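Local coordinates for protein probable acetyltransferase (PDB 2GE3) that binds acetyl-coenzyme A and probably transfers its acetyl group to a substrate amine, as in other members of the GNAT acetyltransferase family, at residues S29-Y34 / A96-G101; Q60-A63 / D68-G71; L124-D129 / A135-I140; D150-S153 / Y158-S161. All blocks are in the same frame, centred on the assembly; numbering follows the deposited sequence.

Contact 1. Residues S29-Y34 / A96-G101. With ACO (acetyl coenzyme *a), chain E.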
# COMPACT_ATOMS: atom_id res chain seq x y z
N SER A 29 -5.38 18.77 3.67
CA SER A 29 -4.67 17.81 4.60
C SER A 29 -4.79 18.32 6.04
O SER A 29 -5.05 17.51 7.00
CB SER A 29 -3.20 17.64 4.26
OG SER A 29 -3.07 17.27 2.91
N ARG A 30 -4.66 19.63 6.16
CA ARG A 30 -4.61 20.31 7.51
C ARG A 30 -5.93 20.35 8.27
O ARG A 30 -6.00 20.70 9.44
CB ARG A 30 -3.94 21.69 7.42
CG ARG A 30 -2.41 21.60 7.17
CD ARG A 30 -1.69 22.98 7.20
NE ARG A 30 -2.62 24.06 6.92
CZ ARG A 30 -2.54 25.31 7.39
NH1 ARG A 30 -1.57 25.69 8.23
NH2 ARG A 30 -3.47 26.20 7.03
N GLU A 31 -6.99 19.96 7.59
CA GLU A 31 -8.28 19.77 8.19
C GLU A 31 -8.25 18.56 9.05
O GLU A 31 -9.09 18.43 9.92
CB GLU A 31 -9.35 19.58 7.12
CG GLU A 31 -9.67 20.90 6.40
CD GLU A 31 -10.73 20.74 5.24
OE1 GLU A 31 -11.89 20.34 5.50
OE2 GLU A 31 -10.40 21.06 4.08
N ARG A 32 -7.31 17.64 8.75
CA ARG A 32 -7.09 16.42 9.51
C ARG A 32 -8.32 15.52 9.62
O ARG A 32 -8.48 14.84 10.62
CB ARG A 32 -6.50 16.70 10.91
CG ARG A 32 -5.24 17.55 10.95
CD ARG A 32 -4.87 17.87 12.44
NE ARG A 32 -3.62 17.23 12.90
CZ ARG A 32 -3.53 16.39 13.90
NH1 ARG A 32 -4.61 16.01 14.60
NH2 ARG A 32 -2.33 15.92 14.24
N LYS A 33 -9.20 15.49 8.63
CA LYS A 33 -10.36 14.55 8.71
C LYS A 33 -10.47 13.56 7.58
O LYS A 33 -11.03 12.52 7.75
CB LYS A 33 -11.72 15.27 8.94
CG LYS A 33 -11.68 16.74 9.04
CD LYS A 33 -12.88 17.27 9.84
CE LYS A 33 -14.23 16.83 9.25
NZ LYS A 33 -15.13 18.04 9.33
N TYR A 34 -9.91 13.88 6.45
CA TYR A 34 -10.16 13.08 5.27
C TYR A 34 -8.93 12.38 4.72
O TYR A 34 -8.99 11.24 4.35
CB TYR A 34 -10.77 13.96 4.20
CG TYR A 34 -11.85 14.90 4.70
CD1 TYR A 34 -11.60 16.28 4.79
CD2 TYR A 34 -13.12 14.42 5.09
CE1 TYR A 34 -12.61 17.19 5.19
CE2 TYR A 34 -14.12 15.30 5.53
CZ TYR A 34 -13.85 16.68 5.56
OH TYR A 34 -14.79 17.58 5.98
N ALA A 96 -15.39 25.17 -0.00
CA ALA A 96 -16.41 25.92 -0.72
C ALA A 96 -16.87 25.23 -2.01
O ALA A 96 -17.92 25.56 -2.55
CB ALA A 96 -15.86 27.41 -1.14
N TYR A 97 -16.09 24.28 -2.54
CA TYR A 97 -16.47 23.71 -3.85
C TYR A 97 -17.02 22.29 -3.78
O TYR A 97 -17.30 21.69 -4.77
CB TYR A 97 -15.30 23.81 -4.79
CG TYR A 97 -14.89 25.26 -5.10
CD1 TYR A 97 -15.38 25.88 -6.26
CD2 TYR A 97 -14.01 25.98 -4.27
CE1 TYR A 97 -15.00 27.18 -6.60
CE2 TYR A 97 -13.66 27.33 -4.58
CZ TYR A 97 -14.15 27.89 -5.74
OH TYR A 97 -13.81 29.15 -6.18
N ARG A 98 -17.16 21.77 -2.57
CA ARG A 98 -17.72 20.42 -2.38
C ARG A 98 -19.21 20.36 -2.62
O ARG A 98 -19.93 21.37 -2.54
CB ARG A 98 -17.41 19.86 -0.99
CG ARG A 98 -15.91 19.78 -0.71
CD ARG A 98 -15.54 19.46 0.74
NE ARG A 98 -14.08 19.61 0.87
CZ ARG A 98 -13.40 19.73 1.99
NH1 ARG A 98 -14.04 19.77 3.17
NH2 ARG A 98 -12.07 19.89 1.92
N ASN A 99 -19.64 19.10 -2.78
CA ASN A 99 -21.03 18.74 -2.87
C ASN A 99 -21.70 19.38 -4.06
O ASN A 99 -22.90 19.57 -4.06
CB ASN A 99 -21.78 19.05 -1.56
CG ASN A 99 -22.96 18.08 -1.33
OD1 ASN A 99 -23.98 18.43 -0.72
ND2 ASN A 99 -22.85 16.87 -1.88
N LYS A 100 -20.97 19.67 -5.11
CA LYS A 100 -21.61 20.33 -6.25
C LYS A 100 -21.34 19.54 -7.56
O LYS A 100 -21.46 20.07 -8.63
CB LYS A 100 -21.09 21.78 -6.37
CG LYS A 100 -21.57 22.76 -5.22
CD LYS A 100 -20.97 24.19 -5.48
CE LYS A 100 -20.84 25.02 -4.24
NZ LYS A 100 -20.34 24.22 -3.06
N GLY A 101 -20.93 18.28 -7.48
CA GLY A 101 -20.77 17.48 -8.67
C GLY A 101 -19.38 17.56 -9.27
O GLY A 101 -19.07 16.88 -10.28
N1A ACO E . -23.55 11.52 3.30
C2A ACO E . -23.98 10.79 2.27
N3A ACO E . -23.90 11.24 1.01
C4A ACO E . -23.40 12.48 0.75
C5A ACO E . -22.91 13.32 1.81
C6A ACO E . -23.01 12.77 3.16
N6A ACO E . -22.51 13.57 4.19
N7A ACO E . -22.51 14.53 1.26
C8A ACO E . -22.68 14.47 -0.06
N9A ACO E . -23.24 13.27 -0.34
C1B ACO E . -23.53 12.81 -1.68
C2B ACO E . -24.12 13.84 -2.63
O2B ACO E . -25.55 13.70 -2.51
C3B ACO E . -23.51 13.27 -3.91
O3B ACO E . -24.19 12.05 -4.24
P3B ACO E . -25.53 11.90 -5.17
O7A ACO E . -26.76 12.51 -4.51
O8A ACO E . -25.58 10.37 -5.12
O9A ACO E . -25.24 12.72 -6.38
C4B ACO E . -22.10 12.80 -3.55
O4B ACO E . -22.21 12.44 -2.17
C5B ACO E . -21.06 13.95 -3.66
O5B ACO E . -20.78 14.14 -5.04
P1A ACO E . -19.93 15.30 -5.61
O1A ACO E . -19.53 14.79 -6.95
O2A ACO E . -20.88 16.45 -5.34
O3A ACO E . -18.67 15.28 -4.58
P2A ACO E . -17.62 16.38 -4.24
O4A ACO E . -17.40 17.48 -5.23
O5A ACO E . -17.99 16.80 -2.84
O6A ACO E . -16.24 15.48 -4.21
CBP ACO E . -14.92 14.58 -2.36
CCP ACO E . -16.15 14.40 -3.26
CDP ACO E . -14.99 13.48 -1.25
CEP ACO E . -13.62 14.47 -3.17
CAP ACO E . -14.82 16.03 -1.73
OAP ACO E . -16.01 16.20 -0.99
C9P ACO E . -13.69 16.36 -0.80
O9P ACO E . -12.64 16.82 -1.25
N8P ACO E . -13.85 16.16 0.52
C7P ACO E . -12.69 16.38 1.42
C6P ACO E . -11.48 15.52 1.09
C5P ACO E . -11.70 14.05 0.84
O5P ACO E . -12.53 13.38 1.45
N4P ACO E . -10.89 13.49 -0.07
C3P ACO E . -11.20 12.19 -0.64
C2P ACO E . -11.05 11.13 0.42
S1P ACO E . -9.34 10.95 0.87
C ACO E . -9.87 9.38 1.05
O ACO E . -10.84 9.04 0.42
CH3 ACO E . -9.01 8.49 1.91
O HOH W 1 -16.86 19.81 4.28
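R98 grips the carboxylate of E31 end-on with two nitrogens, one to each oxygen, in a salt bridge whose two flat groups lie nearly coplanar, 18° apart. R98 NH1 meets the syn lone pair of E31 OE1 at 3.2 Å, and OE1 lies in the guanidinium plane. The second bond, from R98 NH2 to E31 OE2, measures 3.0 Å and is more bent, OE2 being reached on its syn side but somewhat out of the carboxylate plane. Other donors are also used: R98 NE gives its hydrogen to the carbonyl O of I93, and NH1 gives another to a water 3.0 Å away. R98 runs extended from CG to NE and lies along the pantetheine arm of acetyl-coenzyme A, with C7P of the cofactor over the centre of its guanidinium. The Y34 ring, its plane turned 79° from that group, takes C7P over one face, near the rim. Residues 98-101 belong to the pyrophosphate-binding loop of the GNAT fold, which continues into the start of helix 102-117, where G103 N and A104 N also bond the cofactor. N99 N donates to its O5A at 2.8 Å, and G101 N, at the helix N-cap, to O2A, also at 2.8 Å. K100 folds back on the same loop, its NZ bonded to the carbonyl O of A96 and, at 2.9 Å, to that of R98.

Contact 2. Residues Q60-A63 / D68-G71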
# COMPACT_ATOMS: atom_id res chain seq x y z
N GLN A 60 -3.40 12.88 -13.80
CA GLN A 60 -3.41 13.81 -12.74
C GLN A 60 -4.10 15.07 -13.22
O GLN A 60 -3.64 15.74 -14.12
CB GLN A 60 -2.00 14.10 -12.24
CG GLN A 60 -1.96 15.10 -11.06
CD GLN A 60 -0.52 15.15 -10.45
OE1 GLN A 60 0.51 15.08 -11.19
NE2 GLN A 60 -0.46 15.17 -9.11
N PHE A 61 -5.24 15.37 -12.61
CA PHE A 61 -6.10 16.44 -13.10
C PHE A 61 -6.32 17.47 -12.02
O PHE A 61 -6.40 17.13 -10.83
CB PHE A 61 -7.45 15.83 -13.56
CG PHE A 61 -7.34 15.09 -14.87
CD1 PHE A 61 -6.78 13.80 -14.93
CD2 PHE A 61 -7.69 15.73 -16.05
CE1 PHE A 61 -6.58 13.17 -16.21
CE2 PHE A 61 -7.52 15.11 -17.27
CZ PHE A 61 -6.96 13.84 -17.35
N VAL A 62 -6.47 18.74 -12.43
CA VAL A 62 -6.73 19.82 -11.46
C VAL A 62 -8.03 20.49 -11.80
O VAL A 62 -8.40 20.53 -12.96
CB VAL A 62 -5.57 20.79 -11.30
CG1 VAL A 62 -4.52 20.07 -10.49
CG2 VAL A 62 -5.09 21.36 -12.72
N ALA A 63 -8.76 20.94 -10.77
CA ALA A 63 -9.88 21.81 -11.07
C ALA A 63 -9.45 23.22 -10.78
O ALA A 63 -9.01 23.53 -9.69
CB ALA A 63 -11.11 21.43 -10.30
N ASP A 68 -6.91 29.68 -9.66
CA ASP A 68 -6.41 28.84 -8.52
C ASP A 68 -6.78 27.35 -8.76
O ASP A 68 -7.81 27.10 -9.37
CB ASP A 68 -7.03 29.32 -7.17
CG ASP A 68 -6.62 30.79 -6.75
OD1 ASP A 68 -5.45 31.00 -6.33
OD2 ASP A 68 -7.48 31.75 -6.75
N VAL A 69 -5.96 26.40 -8.26
CA VAL A 69 -6.30 24.97 -8.11
C VAL A 69 -7.23 24.87 -6.89
O VAL A 69 -6.85 25.21 -5.77
CB VAL A 69 -5.04 23.97 -7.97
CG1 VAL A 69 -5.49 22.50 -7.54
CG2 VAL A 69 -4.17 23.90 -9.28
N ILE A 70 -8.48 24.45 -7.14
CA ILE A 70 -9.45 24.27 -6.05
C ILE A 70 -9.77 22.77 -5.80
O ILE A 70 -10.51 22.42 -4.89
CB ILE A 70 -10.72 25.16 -6.27
CG1 ILE A 70 -11.25 24.99 -7.67
CG2 ILE A 70 -10.43 26.65 -6.16
CD1 ILE A 70 -12.57 24.36 -7.73
N GLY A 71 -9.10 21.89 -6.55
CA GLY A 71 -9.37 20.49 -6.45
C GLY A 71 -8.43 19.73 -7.36
O GLY A 71 -7.89 20.31 -8.24
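A63 pairs with I70 and G71 through two backbone hydrogen bonds, while the short strands 60-63 and 68-71 run at 107° to each other. A63 N donates to the carbonyl O of G71 at 2.7 Å, and I70 N returns a bond of 2.8 Å to the carbonyl O of A63. The same two carbonyl oxygens each take a CA-H contact as well: V62 CA lies 3.5 Å from G71 O, and V69 CA is equally far from A63 O. Because I70 and G71 both face the single residue A63, this is a classic beta bulge, placed near the turn of the hairpin formed by strands 60-65 and 68-77. Beyond the bulge strand 68-77 runs on in the GNAT sheet, between strands 60-65 and 86-93. The side chains of V62 and V69 meet at about a right angle, CG1 of V62 lying 3.9 Å from CG1 of V69. V69 reaches it with CG1 anti to its backbone N (chi1 170°), which leaves CG2 close to V62 CB too. I70 places CG1 between its backbone N and carbonyl carbon (chi1 49°), bringing that atom within 3.4 Å of A63 O and CD1 to 4.2 Å from A63 CB. I70 also packs on L102 of helix 102-117, and V62 leans on K11 of strand 9-12.

Contact 3. Residues L124-D129 / A135-I140. With ACO (acetyl coenzyme *a), chain E.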
# COMPACT_ATOMS: atom_id res chain seq x y z
N LEU A 124 -8.43 2.41 -3.96
CA LEU A 124 -8.50 3.53 -3.02
C LEU A 124 -8.83 3.01 -1.64
O LEU A 124 -9.36 1.89 -1.45
CB LEU A 124 -9.49 4.63 -3.50
CG LEU A 124 -10.97 4.40 -3.67
CD1 LEU A 124 -11.74 4.25 -2.26
CD2 LEU A 124 -11.54 5.51 -4.53
N SER A 125 -8.43 3.79 -0.66
CA SER A 125 -8.80 3.58 0.74
C SER A 125 -9.54 4.80 1.23
O SER A 125 -9.11 5.88 0.94
CB SER A 125 -7.52 3.43 1.54
OG SER A 125 -7.15 2.04 1.35
N VAL A 126 -10.63 4.64 1.97
CA VAL A 126 -11.40 5.74 2.48
C VAL A 126 -11.78 5.52 3.96
O VAL A 126 -12.11 4.39 4.35
CB VAL A 126 -12.65 6.00 1.55
CG1 VAL A 126 -13.62 4.74 1.52
CG2 VAL A 126 -13.36 7.20 1.92
N HIS A 127 -11.76 6.59 4.77
CA HIS A 127 -12.20 6.48 6.14
C HIS A 127 -13.65 6.08 6.21
O HIS A 127 -14.50 6.62 5.48
CB HIS A 127 -11.93 7.78 6.96
CG HIS A 127 -10.50 8.21 7.02
ND1 HIS A 127 -10.11 9.43 7.53
CD2 HIS A 127 -9.35 7.59 6.64
CE1 HIS A 127 -8.80 9.57 7.41
NE2 HIS A 127 -8.32 8.48 6.83
N ALA A 128 -13.95 5.14 7.12
CA ALA A 128 -15.31 4.55 7.18
C ALA A 128 -16.37 5.59 7.52
O ALA A 128 -17.57 5.42 7.20
CB ALA A 128 -15.41 3.33 8.15
N ASP A 129 -15.93 6.66 8.16
CA ASP A 129 -16.81 7.73 8.51
C ASP A 129 -16.85 8.91 7.47
O ASP A 129 -17.60 9.85 7.65
CB ASP A 129 -16.52 8.19 9.95
CG ASP A 129 -15.12 8.85 10.10
OD1 ASP A 129 -14.32 8.89 9.12
OD2 ASP A 129 -14.80 9.34 11.24
N ALA A 135 -20.14 7.83 -0.75
CA ALA A 135 -21.28 7.99 -1.65
C ALA A 135 -20.86 8.38 -3.03
O ALA A 135 -21.47 7.91 -4.01
CB ALA A 135 -22.27 9.07 -1.14
N LEU A 136 -19.85 9.25 -3.15
CA LEU A 136 -19.33 9.59 -4.49
C LEU A 136 -18.64 8.38 -5.12
O LEU A 136 -18.86 8.08 -6.29
CB LEU A 136 -18.36 10.79 -4.47
CG LEU A 136 -17.65 11.04 -5.83
CD1 LEU A 136 -18.69 11.39 -6.86
CD2 LEU A 136 -16.52 12.07 -5.87
N TYR A 137 -17.80 7.69 -4.37
CA TYR A 137 -17.17 6.49 -4.95
C TYR A 137 -18.17 5.42 -5.38
O TYR A 137 -18.03 4.84 -6.42
CB TYR A 137 -16.16 5.87 -3.98
CG TYR A 137 -15.08 6.80 -3.60
CD1 TYR A 137 -14.60 7.75 -4.52
CD2 TYR A 137 -14.52 6.79 -2.30
CE1 TYR A 137 -13.60 8.74 -4.14
CE2 TYR A 137 -13.47 7.69 -1.93
CZ TYR A 137 -13.02 8.65 -2.85
OH TYR A 137 -12.01 9.53 -2.49
N GLU A 138 -19.19 5.16 -4.55
CA GLU A 138 -20.29 4.25 -4.99
C GLU A 138 -20.96 4.70 -6.31
O GLU A 138 -21.12 3.92 -7.20
CB GLU A 138 -21.35 4.07 -3.88
CG GLU A 138 -20.68 3.30 -2.70
CD GLU A 138 -21.55 3.19 -1.45
OE1 GLU A 138 -22.54 3.94 -1.35
OE2 GLU A 138 -21.22 2.41 -0.53
N LYS A 139 -21.30 6.00 -6.40
CA LYS A 139 -21.98 6.54 -7.53
C LYS A 139 -21.12 6.33 -8.76
O LYS A 139 -21.61 5.95 -9.78
CB LYS A 139 -22.20 8.04 -7.31
CG LYS A 139 -22.88 8.70 -8.41
CD LYS A 139 -22.48 10.13 -8.57
CE LYS A 139 -22.58 10.94 -7.26
NZ LYS A 139 -22.38 12.42 -7.61
N ILE A 140 -19.82 6.63 -8.67
CA ILE A 140 -18.94 6.48 -9.84
C ILE A 140 -18.81 5.00 -10.27
O ILE A 140 -18.50 4.77 -11.39
CB ILE A 140 -17.53 7.04 -9.52
CG1 ILE A 140 -17.60 8.56 -9.26
CG2 ILE A 140 -16.54 6.72 -10.64
CD1 ILE A 140 -18.18 9.43 -10.33
N1A ACO E . -23.55 11.52 3.30
C2A ACO E . -23.98 10.79 2.27
N3A ACO E . -23.90 11.24 1.01
C4A ACO E . -23.40 12.48 0.75
C5A ACO E . -22.91 13.32 1.81
C6A ACO E . -23.01 12.77 3.16
N6A ACO E . -22.51 13.57 4.19
N7A ACO E . -22.51 14.53 1.26
C8A ACO E . -22.68 14.47 -0.06
N9A ACO E . -23.24 13.27 -0.34
C1B ACO E . -23.53 12.81 -1.68
C2B ACO E . -24.12 13.84 -2.63
O2B ACO E . -25.55 13.70 -2.51
C3B ACO E . -23.51 13.27 -3.91
O3B ACO E . -24.19 12.05 -4.24
P3B ACO E . -25.53 11.90 -5.17
O7A ACO E . -26.76 12.51 -4.51
O8A ACO E . -25.58 10.37 -5.12
O9A ACO E . -25.24 12.72 -6.38
C4B ACO E . -22.10 12.80 -3.55
O4B ACO E . -22.21 12.44 -2.17
C5B ACO E . -21.06 13.95 -3.66
O5B ACO E . -20.78 14.14 -5.04
P1A ACO E . -19.93 15.30 -5.61
O1A ACO E . -19.53 14.79 -6.95
O2A ACO E . -20.88 16.45 -5.34
O3A ACO E . -18.67 15.28 -4.58
P2A ACO E . -17.62 16.38 -4.24
O4A ACO E . -17.40 17.48 -5.23
O5A ACO E . -17.99 16.80 -2.84
O6A ACO E . -16.24 15.48 -4.21
CBP ACO E . -14.92 14.58 -2.36
CCP ACO E . -16.15 14.40 -3.26
CDP ACO E . -14.99 13.48 -1.25
CEP ACO E . -13.62 14.47 -3.17
CAP ACO E . -14.82 16.03 -1.73
OAP ACO E . -16.01 16.20 -0.99
C9P ACO E . -13.69 16.36 -0.80
O9P ACO E . -12.64 16.82 -1.25
N8P ACO E . -13.85 16.16 0.52
C7P ACO E . -12.69 16.38 1.42
C6P ACO E . -11.48 15.52 1.09
C5P ACO E . -11.70 14.05 0.84
O5P ACO E . -12.53 13.38 1.45
N4P ACO E . -10.89 13.49 -0.07
C3P ACO E . -11.20 12.19 -0.64
C2P ACO E . -11.05 11.13 0.42
S1P ACO E . -9.34 10.95 0.87
C ACO E . -9.87 9.38 1.05
O ACO E . -10.84 9.04 0.42
CH3 ACO E . -9.01 8.49 1.91
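Y137 OH donates to the acetyl carbonyl O of acetyl-coenzyme A at 3.2 Å, and V126 brings CG2 to 3.5 Å from that same oxygen. The thioester oxygen lies near the plane of the tyrosine ring, at its edge, and V126 comes in at the edge too, its CG2 3.9 Å from Y137 CE2. One face of the ring is taken by L124, whose CD2 stands 3.6 Å from the ring centroid and only 3° off its normal, a well-centred CH-pi contact. CD1 of the same leucine touches the ring at CD2, 3.8 Å away, so both methyls of the branch press on it. L124 points its CG between its backbone N and carbonyl carbon (chi1 63°), which sets the fork against the ring face. Strand 121-127 and helix 131-140 are a consecutive beta-alpha unit of the GNAT fold, and both line the cofactor site. Farther along the helix, K139 bends at chi2 and chi3 to carry NZ to the 3'-phosphate, where it donates to O9A at 3.1 Å; a longer, weak bond goes to O5B, where the ribose joins the pyrophosphate. L136 lays CD2 against CCP of the pantetheine arm, 3.5 Å away.

Contact 4. Residues D150-S153 / Y158-S161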
# COMPACT_ATOMS: atom_id res chain seq x y z
N ASP A 150 -9.45 -0.36 12.66
CA ASP A 150 -8.40 0.43 13.31
C ASP A 150 -7.18 0.73 12.39
O ASP A 150 -6.08 0.76 12.85
CB ASP A 150 -7.87 -0.27 14.57
CG ASP A 150 -8.91 -0.40 15.69
OD1 ASP A 150 -10.03 0.20 15.51
OD2 ASP A 150 -8.57 -1.10 16.76
N ALA A 151 -7.38 0.94 11.13
CA ALA A 151 -6.25 1.07 10.20
C ALA A 151 -5.67 2.50 10.22
O ALA A 151 -4.55 2.69 9.79
CB ALA A 151 -6.64 0.67 8.78
N VAL A 152 -6.41 3.45 10.80
CA VAL A 152 -6.10 4.91 10.74
C VAL A 152 -6.11 5.38 12.20
O VAL A 152 -6.91 4.92 13.00
CB VAL A 152 -7.14 5.69 9.82
CG1 VAL A 152 -6.99 7.25 9.91
CG2 VAL A 152 -6.97 5.34 8.37
N SER A 153 -5.17 6.20 12.59
CA SER A 153 -5.22 6.78 13.95
C SER A 153 -4.98 8.27 13.70
O SER A 153 -4.06 8.61 12.94
CB SER A 153 -4.10 6.21 14.80
OG SER A 153 -4.11 6.70 16.11
N TYR A 158 -8.67 5.65 16.87
CA TYR A 158 -8.71 4.68 15.75
C TYR A 158 -9.93 4.80 14.86
O TYR A 158 -11.05 4.79 15.35
CB TYR A 158 -8.65 3.23 16.26
CG TYR A 158 -7.36 2.88 16.96
CD1 TYR A 158 -7.37 2.38 18.25
CD2 TYR A 158 -6.12 3.10 16.35
CE1 TYR A 158 -6.17 2.13 18.93
CE2 TYR A 158 -4.91 2.80 17.02
CZ TYR A 158 -4.94 2.33 18.29
OH TYR A 158 -3.74 2.09 18.95
N ILE A 159 -9.68 4.83 13.55
CA ILE A 159 -10.69 4.88 12.47
C ILE A 159 -10.53 3.62 11.59
O ILE A 159 -9.42 3.24 11.22
CB ILE A 159 -10.50 6.16 11.52
CG1 ILE A 159 -10.19 7.44 12.30
CG2 ILE A 159 -11.69 6.44 10.63
CD1 ILE A 159 -11.09 7.63 13.41
N ASP A 160 -11.64 3.00 11.25
CA ASP A 160 -11.66 2.03 10.17
C ASP A 160 -11.47 2.65 8.80
O ASP A 160 -11.84 3.81 8.50
CB ASP A 160 -13.00 1.28 10.22
CG ASP A 160 -13.12 0.40 11.48
OD1 ASP A 160 -12.28 0.50 12.39
OD2 ASP A 160 -14.06 -0.40 11.59
N SER A 161 -10.90 1.86 7.94
CA SER A 161 -10.73 2.30 6.56
C SER A 161 -11.48 1.28 5.68
O SER A 161 -11.52 0.12 6.00
CB SER A 161 -9.23 2.31 6.21
OG SER A 161 -9.03 3.29 5.22
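D150 opens the first segment by donating its backbone N to OD1 of D160, 3.0 Å away in a nearly straight bond that reaches the carboxylate from above its plane. Its own carboxylate lies against Y158, with OD1 3.4 Å from Y158 CB and the planes of carboxylate and ring 22° apart. The two acidic groups come close, D150 OD1 standing 3.9 Å from D160 OD1, but each has a partner elsewhere: D150 OD2 bonds H120 of the second subunit, and D160 OD2 pairs with R149. These partners would probably ease the repulsion. A151 CB touches S161 CB at 4.0 Å, and the carbonyl O of A151 accepts a hydrogen bond from R83 of the second subunit. Together with V152, A151 faces I159, forming a classic beta bulge in the hairpin of strands 143-153 and 158-167, the last two strands in the chain. V152 holds I159 by both backbone groups: V152 N donates to I159 O at 3.0 Å in a bent bond, while I159 N donates to V152 O at 2.8 Å in a straighter one. V152 O also receives the CA-H of Y158, and it sits at the edge of that ring. The side chains of V152 and I159 lie on one face of the sheet, CB to CB 3.8 Å, and both touch H127. S153, in the next, non-hydrogen-bonded pair, places CB 4.0 Å from Y158 CD2. On this other face Y158 stacks on H120 of the second subunit.

In the fold
Contacts 2 and 3 are buried, while contacts 1 and 4 are only partly so, and their chemistry differs accordingly. Contact 1 depends on charge between two loops, contact 3 on apolar packing between a strand and a helix; acetyl-coenzyme A touches both, and K33 O probably accepts a bond from H127 ND1 between them. Contacts 2 and 4 are both bulged antiparallel hairpins, set about 28 Å apart between centres on opposite sides of the chain's centre. No other chain of the assembly touches contact 2, whereas contact 4 meets the second subunit. Contacts 3 and 4 lie on neighbouring strands, 121-127 and 158-167, and A128 N probably bonds D160 O. I70 of contact 2 packs on Y97 of contact 1.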